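Local coordinates for protein probable arabinosyltransferase C (PDB 3PTY) that probably polymerises arabinose into the arabinan of arabinogalactan and uses its C-terminal extracellular domain, described here, as a lectin-like carbohydrate-binding module, at residues L48-T52 / W150-P154; D57-A61 / L146-Y151; R179-D185 / A222-V228; R209-A213 / V327-L331. All blocks are in the same frame, centred on the assembly; numbering follows the deposited sequence.

Interactions 1, 2 and 3 cluster at one side of this C-terminal domain, their centres 9 to 11 Å apart, all reaching its large antiparallel sheet. Interactions 1 and 2 share Trp150 and Tyr151 of strand 144-152, and Pro50 of one touches Ala58 of the other. Interaction 3 pairs the next strand, 224-231, with strand 178-183; backbone bonds from Tyr151 to Val225 and from Ser148 to Leu227 tie it to the first two. Along the sequence interactions 1 and 2 close before 3 opens, whereas the segments of 3 and 4 alternate. Interaction 4, its centre about 20 Å from the others, lies near the chain's centre and joins this sheet to the mixed one.

Interaction 1. Residues L48-T52 / W150-P154; sequences LAPVT and WYRLP
Arg152 N meets Ala49 O at 2.7 Å, the donor lying almost on the extension of the carbonyl bond, and Val51 N gives an equally straight bond of 2.8 Å to Trp150 O, which it reaches from outside the carbonyl plane. Proline fits between these two partners because neither bond needs an N-H from residue 50. Leu48, an apolar side chain in a buried place, sets its CB 3.9 Å from Tyr151 CB and brings CD2 to 4.1 Å from Pro154 CD at about a right angle. Its carbonyl O lies at the edge of the Tyr151 ring, 3.5 Å from CD2. The two backbone bonds make Pro50 and Tyr151 a single beta bridge, by which the loop 48-52 attaches to strand 144-152. With CG1 of Val51 anti to its backbone N (chi1 173°), CG2 is left beside that N and packs 3.8 Å from Trp150 CB. Arg152 bends at chi2 and chi3, which sets the rim of one guanidinium face over Val51 CA. Farther out, one water links Ala49 N to Arg152 O and a second links Thr52 N to Trp150 O. Behind them, Tyr151 and Leu153 are held by backbone bonds to Val225 and Thr223, and Leu48 also rests on Val225.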
# COMPACT_ATOMS: atom_id res chain seq x y z
N LEU A 48 15.92 -29.16 -2.80
CA LEU A 48 16.74 -30.18 -3.44
C LEU A 48 17.32 -31.09 -2.37
O LEU A 48 17.69 -30.62 -1.30
CB LEU A 48 17.89 -29.54 -4.23
CG LEU A 48 17.52 -28.57 -5.34
CD1 LEU A 48 18.79 -28.17 -6.10
CD2 LEU A 48 16.49 -29.18 -6.28
N ALA A 49 17.41 -32.38 -2.66
CA ALA A 49 18.09 -33.31 -1.76
C ALA A 49 19.59 -33.09 -1.83
O ALA A 49 20.14 -32.90 -2.92
CB ALA A 49 17.74 -34.76 -2.14
N PRO A 50 20.27 -33.11 -0.68
CA PRO A 50 21.73 -33.05 -0.72
C PRO A 50 22.26 -34.31 -1.40
O PRO A 50 21.64 -35.36 -1.29
CB PRO A 50 22.13 -33.08 0.77
CG PRO A 50 20.90 -32.69 1.51
CD PRO A 50 19.74 -33.17 0.69
N VAL A 51 23.39 -34.21 -2.10
CA VAL A 51 23.96 -35.38 -2.75
C VAL A 51 24.51 -36.38 -1.73
O VAL A 51 24.19 -37.57 -1.78
CB VAL A 51 25.09 -35.01 -3.73
CG1 VAL A 51 25.78 -36.27 -4.26
CG2 VAL A 51 24.53 -34.17 -4.88
N THR A 52 25.34 -35.90 -0.81
CA THR A 52 25.97 -36.79 0.16
C THR A 52 25.71 -36.44 1.63
O THR A 52 25.58 -37.32 2.46
CB THR A 52 27.49 -36.91 -0.08
OG1 THR A 52 28.08 -35.61 -0.10
CG2 THR A 52 27.77 -37.61 -1.40
N TRP A 150 27.10 -30.23 -2.13
CA TRP A 150 26.36 -30.40 -3.38
C TRP A 150 24.93 -30.88 -3.15
O TRP A 150 24.67 -31.74 -2.31
CB TRP A 150 27.09 -31.40 -4.28
CG TRP A 150 28.40 -30.90 -4.79
CD1 TRP A 150 29.65 -31.27 -4.37
CD2 TRP A 150 28.60 -29.93 -5.84
NE1 TRP A 150 30.61 -30.60 -5.09
CE2 TRP A 150 30.00 -29.78 -6.00
CE3 TRP A 150 27.74 -29.20 -6.66
CZ2 TRP A 150 30.56 -28.91 -6.94
CZ3 TRP A 150 28.30 -28.33 -7.61
CH2 TRP A 150 29.69 -28.19 -7.74
N TYR A 151 24.01 -30.32 -3.94
CA TYR A 151 22.61 -30.72 -3.93
C TYR A 151 22.25 -31.34 -5.28
O TYR A 151 22.77 -30.92 -6.32
CB TYR A 151 21.72 -29.50 -3.69
CG TYR A 151 21.84 -28.93 -2.29
CD1 TYR A 151 22.80 -27.97 -2.00
CD2 TYR A 151 20.99 -29.36 -1.27
CE1 TYR A 151 22.91 -27.44 -0.72
CE2 TYR A 151 21.11 -28.84 0.02
CZ TYR A 151 22.07 -27.89 0.29
OH TYR A 151 22.17 -27.35 1.55
N ARG A 152 21.35 -32.31 -5.27
CA ARG A 152 21.00 -33.06 -6.47
C ARG A 152 19.91 -32.34 -7.25
O ARG A 152 18.87 -31.99 -6.70
CB ARG A 152 20.55 -34.46 -6.07
CG ARG A 152 20.21 -35.40 -7.23
CD ARG A 152 21.46 -36.03 -7.88
NE ARG A 152 22.22 -36.97 -7.04
CZ ARG A 152 21.78 -37.58 -5.93
NH1 ARG A 152 20.56 -37.38 -5.47
NH2 ARG A 152 22.59 -38.41 -5.28
N LEU A 153 20.14 -32.13 -8.55
CA LEU A 153 19.09 -31.61 -9.42
C LEU A 153 18.14 -32.75 -9.77
O LEU A 153 18.57 -33.89 -9.91
CB LEU A 153 19.68 -31.02 -10.70
CG LEU A 153 20.44 -29.69 -10.59
CD1 LEU A 153 21.21 -29.44 -11.88
CD2 LEU A 153 19.49 -28.53 -10.31
N PRO A 154 16.84 -32.43 -9.93
CA PRO A 154 15.84 -33.46 -10.23
C PRO A 154 16.04 -34.09 -11.60
O PRO A 154 16.55 -33.45 -12.53
CB PRO A 154 14.52 -32.66 -10.25
CG PRO A 154 14.82 -31.36 -9.60
CD PRO A 154 16.26 -31.08 -9.86
O HOH W 1 16.85 -33.10 -5.40
O HOH W 2 25.92 -33.01 -0.15

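Interaction 2. Residues D57-A61 / L146-Y151; sequences DALGA and LRSGWY
Ala58 O receives the N-H of Gly149 at 2.7 Å, and around this bond the packing is close. Leu59 O, buried here without a polar partner in the model, is met by carbon alone: Ser148 CB lies 3.1 Å away, the Ser148 CA-H makes a C-H...O contact with it, and Leu146 CD1 approaches it while also lying 3.9 Å from Gly60 CA. Ala58 CB sits 3.4 Å from Tyr151 OH, a place where a short methyl suits the phenol tip, and Leu59 CB touches the same OH at 3.8 Å. Ser148 turns its hydroxyl between the backbone N and the carbonyl carbon (chi1 78°), which lets OG donate to Gly149 O at 2.7 Å while accepting from Leu227 N. Glycine suits position 149, where the backbone passes so near Ala61 CB that space for a side chain is tight. Toward solvent the fit slackens: the type I turn from Ala58 to Ala61 has a weak closing bond, and the methyl of exposed Ala61 lies 4.0 Å, CB to CA, from Gly149. The end of helix 55-58 thus lies against strand 144-152, which runs between strands 63-65 and 224-231, while Leu59 and Leu146 both pack on Leu133 of strand 133-134.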
# COMPACT_ATOMS: atom_id res chain seq x y z
N ASP A 57 23.55 -30.65 7.57
CA ASP A 57 24.97 -30.37 7.33
C ASP A 57 25.22 -29.68 5.99
O ASP A 57 26.23 -28.99 5.81
CB ASP A 57 25.78 -31.67 7.31
CG ASP A 57 25.81 -32.38 8.67
OD1 ASP A 57 24.87 -32.21 9.47
OD2 ASP A 57 26.78 -33.12 8.92
N ALA A 58 24.33 -29.91 5.03
CA ALA A 58 24.66 -29.65 3.63
C ALA A 58 24.90 -28.18 3.30
O ALA A 58 25.72 -27.86 2.43
CB ALA A 58 23.58 -30.24 2.70
N LEU A 59 24.22 -27.27 3.99
CA LEU A 59 24.31 -25.86 3.64
C LEU A 59 25.71 -25.27 3.83
O LEU A 59 26.12 -24.35 3.11
CB LEU A 59 23.26 -25.03 4.39
CG LEU A 59 23.14 -23.55 4.01
CD1 LEU A 59 22.79 -23.39 2.53
CD2 LEU A 59 22.08 -22.86 4.88
N GLY A 60 26.45 -25.80 4.80
CA GLY A 60 27.80 -25.30 5.06
C GLY A 60 28.88 -26.37 4.97
O GLY A 60 29.96 -26.22 5.52
N ALA A 61 28.58 -27.45 4.25
CA ALA A 61 29.46 -28.63 4.24
C ALA A 61 30.77 -28.43 3.48
O ALA A 61 31.74 -29.15 3.72
CB ALA A 61 28.71 -29.84 3.69
N LEU A 146 31.06 -18.57 2.17
CA LEU A 146 30.31 -19.81 2.29
C LEU A 146 30.37 -20.61 1.00
O LEU A 146 30.27 -20.05 -0.09
CB LEU A 146 28.85 -19.52 2.64
CG LEU A 146 27.92 -20.73 2.81
CD1 LEU A 146 28.30 -21.54 4.05
CD2 LEU A 146 26.48 -20.28 2.92
N ARG A 147 30.53 -21.92 1.14
CA ARG A 147 30.39 -22.84 0.04
C ARG A 147 29.62 -24.03 0.57
O ARG A 147 30.10 -24.73 1.47
CB ARG A 147 31.76 -23.29 -0.47
CG ARG A 147 31.70 -24.31 -1.59
CD ARG A 147 33.07 -24.51 -2.26
NE ARG A 147 33.99 -25.30 -1.43
CZ ARG A 147 35.07 -24.80 -0.84
NH1 ARG A 147 35.39 -23.52 -0.97
NH2 ARG A 147 35.85 -25.60 -0.11
N SER A 148 28.42 -24.26 0.04
CA SER A 148 27.60 -25.36 0.51
C SER A 148 28.13 -26.68 -0.05
O SER A 148 28.97 -26.70 -0.95
CB SER A 148 26.14 -25.18 0.08
OG SER A 148 25.96 -25.54 -1.29
N GLY A 149 27.62 -27.78 0.49
CA GLY A 149 27.81 -29.07 -0.14
C GLY A 149 26.97 -29.13 -1.40
O GLY A 149 26.20 -28.20 -1.71
N TRP A 150 27.10 -30.23 -2.13
CA TRP A 150 26.36 -30.40 -3.38
C TRP A 150 24.93 -30.88 -3.15
O TRP A 150 24.67 -31.74 -2.31
CB TRP A 150 27.09 -31.40 -4.28
CG TRP A 150 28.40 -30.90 -4.79
CD1 TRP A 150 29.65 -31.27 -4.37
CD2 TRP A 150 28.60 -29.93 -5.84
NE1 TRP A 150 30.61 -30.60 -5.09
CE2 TRP A 150 30.00 -29.78 -6.00
CE3 TRP A 150 27.74 -29.20 -6.66
CZ2 TRP A 150 30.56 -28.91 -6.94
CZ3 TRP A 150 28.30 -28.33 -7.61
CH2 TRP A 150 29.69 -28.19 -7.74
N TYR A 151 24.01 -30.32 -3.94
CA TYR A 151 22.61 -30.72 -3.93
C TYR A 151 22.25 -31.34 -5.28
O TYR A 151 22.77 -30.92 -6.32
CB TYR A 151 21.72 -29.50 -3.69
CG TYR A 151 21.84 -28.93 -2.29
CD1 TYR A 151 22.80 -27.97 -2.00
CD2 TYR A 151 20.99 -29.36 -1.27
CE1 TYR A 151 22.91 -27.44 -0.72
CE2 TYR A 151 21.11 -28.84 0.02
CZ TYR A 151 22.07 -27.89 0.29
OH TYR A 151 22.17 -27.35 1.55

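Interaction 3. Residues R179-D185 / A222-V228; sequences RLQWATD and ATQVRLV
Asp185 OD1 accepts two hydrogen bonds, one from Thr223 OG1 at 2.8 Å and one from Gln224 NE2 at 2.9 Å, arriving from opposite faces of the carboxylate plane. An aspartate suits this spot: its short chain, just past Thr184 at the N-cap of helix 185-189, offers an acceptor to two neighbouring side chains. A water joins Gln224 NE2 to Asp185 O as well. At mid-strand, Gln181 OE1 is also held twice, by Arg226 NE at 2.8 Å and NH2 at 3.0 Å. The oxygen lies within 5° of the guanidinium plane, so the arginine grips it side-on, although the amide plane itself is turned 44° from that group. The amide end of Gln181 rests on Val228, CD lying 3.8 Å from Val228 CG1, and the two side chains cross at about a right angle. On the other face of the sheet Leu180 CD1 packs on Val225 CB at 3.8 Å and also meets Leu227, and Trp182 CB lies 3.8 Å from Ala222 CB. Leu180 and Leu227 continue onto Phe199, in keeping with apolar residues on a buried face. The backbones alternate hydrogen-bonded and non-hydrogen-bonded pairs until Ala183 O takes both Thr223 N and Gln224 N, a classic beta bulge at the end of an antiparallel strand pair.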
# COMPACT_ATOMS: atom_id res chain seq x y z
N ARG A 179 26.34 -16.83 -5.71
CA ARG A 179 26.27 -17.52 -6.99
C ARG A 179 25.85 -18.96 -6.81
O ARG A 179 26.03 -19.54 -5.75
CB ARG A 179 27.63 -17.45 -7.72
CG ARG A 179 28.09 -16.01 -7.99
CD ARG A 179 29.35 -15.97 -8.85
NE ARG A 179 29.10 -16.56 -10.15
CZ ARG A 179 28.86 -15.87 -11.26
NH1 ARG A 179 28.88 -14.55 -11.26
NH2 ARG A 179 28.62 -16.52 -12.39
N LEU A 180 25.28 -19.51 -7.87
CA LEU A 180 24.94 -20.91 -7.93
C LEU A 180 25.92 -21.57 -8.89
O LEU A 180 26.02 -21.17 -10.04
CB LEU A 180 23.52 -21.08 -8.49
CG LEU A 180 23.00 -22.50 -8.69
CD1 LEU A 180 22.48 -23.08 -7.38
CD2 LEU A 180 21.91 -22.51 -9.74
N GLN A 181 26.66 -22.57 -8.40
CA GLN A 181 27.55 -23.33 -9.27
C GLN A 181 26.90 -24.66 -9.62
O GLN A 181 26.16 -25.22 -8.81
CB GLN A 181 28.89 -23.58 -8.57
CG GLN A 181 29.66 -22.31 -8.22
CD GLN A 181 31.03 -22.60 -7.64
OE1 GLN A 181 31.31 -23.72 -7.22
NE2 GLN A 181 31.90 -21.60 -7.63
N TRP A 182 27.16 -25.15 -10.82
CA TRP A 182 26.66 -26.46 -11.24
C TRP A 182 27.81 -27.38 -11.64
O TRP A 182 28.94 -26.94 -11.87
CB TRP A 182 25.66 -26.33 -12.39
CG TRP A 182 26.21 -25.63 -13.60
CD1 TRP A 182 27.12 -26.13 -14.50
CD2 TRP A 182 25.86 -24.32 -14.07
NE1 TRP A 182 27.36 -25.20 -15.49
CE2 TRP A 182 26.60 -24.08 -15.24
CE3 TRP A 182 25.00 -23.32 -13.60
CZ2 TRP A 182 26.51 -22.88 -15.96
CZ3 TRP A 182 24.91 -22.13 -14.31
CH2 TRP A 182 25.66 -21.92 -15.47
N ALA A 183 27.50 -28.67 -11.74
CA ALA A 183 28.51 -29.67 -12.04
C ALA A 183 27.88 -30.98 -12.48
O ALA A 183 26.73 -31.28 -12.13
CB ALA A 183 29.40 -29.91 -10.82
N THR A 184 28.63 -31.76 -13.26
CA THR A 184 28.30 -33.15 -13.53
C THR A 184 28.77 -33.98 -12.35
O THR A 184 29.51 -33.49 -11.49
CB THR A 184 29.05 -33.65 -14.78
OG1 THR A 184 30.45 -33.58 -14.53
CG2 THR A 184 28.70 -32.81 -16.01
N ASP A 185 28.37 -35.25 -12.30
CA ASP A 185 28.82 -36.14 -11.23
C ASP A 185 30.34 -36.19 -11.19
O ASP A 185 30.95 -36.12 -10.11
CB ASP A 185 28.26 -37.55 -11.44
CG ASP A 185 26.81 -37.67 -11.05
OD1 ASP A 185 26.25 -36.69 -10.49
OD2 ASP A 185 26.21 -38.74 -11.30
N ALA A 222 24.26 -30.85 -16.30
CA ALA A 222 24.52 -30.63 -14.88
C ALA A 222 23.65 -31.57 -14.05
O ALA A 222 22.47 -31.75 -14.35
CB ALA A 222 24.25 -29.18 -14.50
N THR A 223 24.22 -32.17 -13.01
CA THR A 223 23.44 -33.04 -12.14
C THR A 223 23.41 -32.55 -10.70
O THR A 223 22.59 -33.00 -9.90
CB THR A 223 24.00 -34.47 -12.13
OG1 THR A 223 25.39 -34.42 -11.81
CG2 THR A 223 23.79 -35.15 -13.49
N GLN A 224 24.32 -31.64 -10.37
CA GLN A 224 24.46 -31.16 -8.99
C GLN A 224 24.67 -29.66 -8.96
O GLN A 224 25.23 -29.09 -9.90
CB GLN A 224 25.65 -31.86 -8.30
CG GLN A 224 25.62 -33.37 -8.40
CD GLN A 224 26.77 -34.04 -7.66
OE1 GLN A 224 27.33 -33.49 -6.71
NE2 GLN A 224 27.11 -35.25 -8.09
N VAL A 225 24.22 -29.00 -7.89
CA VAL A 225 24.47 -27.57 -7.73
C VAL A 225 24.88 -27.28 -6.30
O VAL A 225 24.59 -28.05 -5.39
CB VAL A 225 23.23 -26.72 -8.07
CG1 VAL A 225 22.86 -26.87 -9.54
CG2 VAL A 225 22.06 -27.08 -7.15
N ARG A 226 25.57 -26.16 -6.11
CA ARG A 226 25.87 -25.70 -4.76
C ARG A 226 25.85 -24.19 -4.72
O ARG A 226 25.94 -23.53 -5.76
CB ARG A 226 27.23 -26.24 -4.29
CG ARG A 226 28.43 -25.63 -5.02
CD ARG A 226 29.76 -26.21 -4.50
NE ARG A 226 30.88 -25.78 -5.33
CZ ARG A 226 32.11 -26.29 -5.26
NH1 ARG A 226 32.40 -27.26 -4.39
NH2 ARG A 226 33.05 -25.83 -6.07
N LEU A 227 25.75 -23.63 -3.52
CA LEU A 227 25.74 -22.19 -3.31
C LEU A 227 27.11 -21.72 -2.86
O LEU A 227 27.78 -22.38 -2.06
CB LEU A 227 24.72 -21.81 -2.23
CG LEU A 227 23.28 -22.24 -2.46
CD1 LEU A 227 22.40 -21.78 -1.29
CD2 LEU A 227 22.77 -21.68 -3.79
N VAL A 228 27.53 -20.56 -3.36
CA VAL A 228 28.75 -19.94 -2.87
C VAL A 228 28.45 -18.48 -2.61
O VAL A 228 27.74 -17.82 -3.37
CB VAL A 228 29.92 -20.09 -3.86
CG1 VAL A 228 30.23 -21.57 -4.10
CG2 VAL A 228 29.60 -19.38 -5.17
O HOH W 3 29.62 -37.11 -7.95

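Interaction 4. Residues R209-A213 / V327-L331; sequences RNLRA and VASYL
Arg212 leans toward Tyr330 across the junction of two sheets: strand 209-214 belongs to the large antiparallel sheet and strand 322-331 to the mixed one, in a domain of beta-sandwich architecture. Their axes approach to 8.5 Å at 41°, too far for backbone pairing, so side chains and water must fill the gap. From CB, which points to the other strand, the arginine sends CG and CD onward and bends at chi2 (113°), a turn that brings NE back to Asn210 O of its own strand at 2.8 Å. That oxygen lies in the guanidinium plane, and the bond helps fix the rotation of the group. Tyr330 CD2 lies over one guanidinium face, toward its rim, 3.8 Å from CZ, while NH1 meets the ring at its edge. Ring and guanidinium planes stand 63° apart, so the two do not stack flat. NH1 hydrogen-bonds to Trp335 O and is weakly linked through a water to Leu331 N, while NH2 binds another water at 2.8 Å, itself 2.8 Å from Ser329 O. The length and several N-H groups of arginine suit this buried, hydrated seam. Tyr330 OH is hydrogen-bonded to Glu40 OE1, and Leu331 touches the bound octyl arabinofuranoside and Trp267 of the second subunit. Beside the arginine, Asn210 OD1 accepts hydrogen bonds from Thr168 OG1 and Arg246 NH2. Its ND2 donates to a water that also takes Ser329 N, and the same ND2 rests 3.6 Å from Ala328 CB.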
# COMPACT_ATOMS: atom_id res chain seq x y z
N ARG A 209 13.79 -12.55 1.32
CA ARG A 209 13.13 -12.56 0.01
C ARG A 209 13.61 -13.76 -0.77
O ARG A 209 14.49 -14.49 -0.33
CB ARG A 209 13.39 -11.27 -0.76
CG ARG A 209 14.85 -11.06 -1.17
CD ARG A 209 15.47 -9.94 -0.38
NE ARG A 209 16.78 -9.54 -0.86
CZ ARG A 209 17.76 -9.14 -0.06
NH1 ARG A 209 17.56 -9.10 1.26
NH2 ARG A 209 18.93 -8.78 -0.55
N ASN A 210 13.01 -13.97 -1.94
CA ASN A 210 13.36 -15.11 -2.77
C ASN A 210 14.25 -14.73 -3.94
O ASN A 210 13.80 -14.05 -4.86
CB ASN A 210 12.08 -15.80 -3.27
CG ASN A 210 11.33 -16.50 -2.15
OD1 ASN A 210 11.92 -17.27 -1.40
ND2 ASN A 210 10.04 -16.22 -2.02
N LEU A 211 15.51 -15.15 -3.90
CA LEU A 211 16.41 -15.00 -5.03
C LEU A 211 16.02 -16.02 -6.09
O LEU A 211 15.66 -17.15 -5.74
CB LEU A 211 17.86 -15.22 -4.61
CG LEU A 211 18.39 -14.45 -3.39
CD1 LEU A 211 19.80 -14.91 -3.05
CD2 LEU A 211 18.34 -12.95 -3.62
N ARG A 212 16.08 -15.64 -7.36
CA ARG A 212 15.64 -16.54 -8.43
C ARG A 212 16.66 -16.67 -9.54
O ARG A 212 17.22 -15.67 -10.00
CB ARG A 212 14.30 -16.11 -9.04
CG ARG A 212 13.19 -15.79 -8.04
CD ARG A 212 12.85 -14.30 -8.07
NE ARG A 212 12.00 -13.90 -6.95
CZ ARG A 212 10.73 -13.52 -7.07
NH1 ARG A 212 10.17 -13.46 -8.28
NH2 ARG A 212 10.04 -13.16 -6.00
N ALA A 213 16.87 -17.90 -9.97
CA ALA A 213 17.76 -18.20 -11.09
C ALA A 213 16.99 -19.10 -12.06
O ALA A 213 16.53 -20.17 -11.67
CB ALA A 213 19.02 -18.91 -10.59
N VAL A 327 3.26 -15.55 1.87
CA VAL A 327 3.61 -16.83 1.27
C VAL A 327 4.43 -16.56 0.01
O VAL A 327 4.29 -15.53 -0.64
CB VAL A 327 2.36 -17.66 0.93
CG1 VAL A 327 1.55 -17.94 2.19
CG2 VAL A 327 1.51 -16.94 -0.09
N ALA A 328 5.33 -17.49 -0.32
CA ALA A 328 6.18 -17.29 -1.48
C ALA A 328 5.33 -17.27 -2.74
O ALA A 328 4.44 -18.11 -2.90
CB ALA A 328 7.24 -18.39 -1.56
N SER A 329 5.58 -16.33 -3.64
CA SER A 329 4.84 -16.31 -4.90
C SER A 329 5.68 -15.70 -6.02
O SER A 329 6.64 -14.97 -5.76
CB SER A 329 3.53 -15.53 -4.74
OG SER A 329 3.79 -14.15 -4.60
N TYR A 330 5.29 -15.97 -7.26
CA TYR A 330 6.05 -15.56 -8.44
C TYR A 330 5.08 -15.19 -9.55
O TYR A 330 4.05 -15.84 -9.72
CB TYR A 330 6.94 -16.72 -8.92
CG TYR A 330 7.70 -17.35 -7.78
CD1 TYR A 330 7.13 -18.37 -7.03
CD2 TYR A 330 8.97 -16.91 -7.42
CE1 TYR A 330 7.80 -18.95 -5.97
CE2 TYR A 330 9.66 -17.49 -6.35
CZ TYR A 330 9.06 -18.51 -5.64
OH TYR A 330 9.71 -19.09 -4.57
N LEU A 331 5.40 -14.16 -10.32
CA LEU A 331 4.56 -13.77 -11.46
C LEU A 331 4.99 -14.53 -12.71
O LEU A 331 6.11 -14.35 -13.20
CB LEU A 331 4.67 -12.27 -11.71
CG LEU A 331 3.79 -11.71 -12.83
CD1 LEU A 331 2.31 -11.94 -12.52
CD2 LEU A 331 4.08 -10.23 -13.05
O HOH W 4 8.19 -14.60 -3.45
O HOH W 5 7.44 -12.46 -6.79
O HOH W 6 7.87 -12.72 -10.17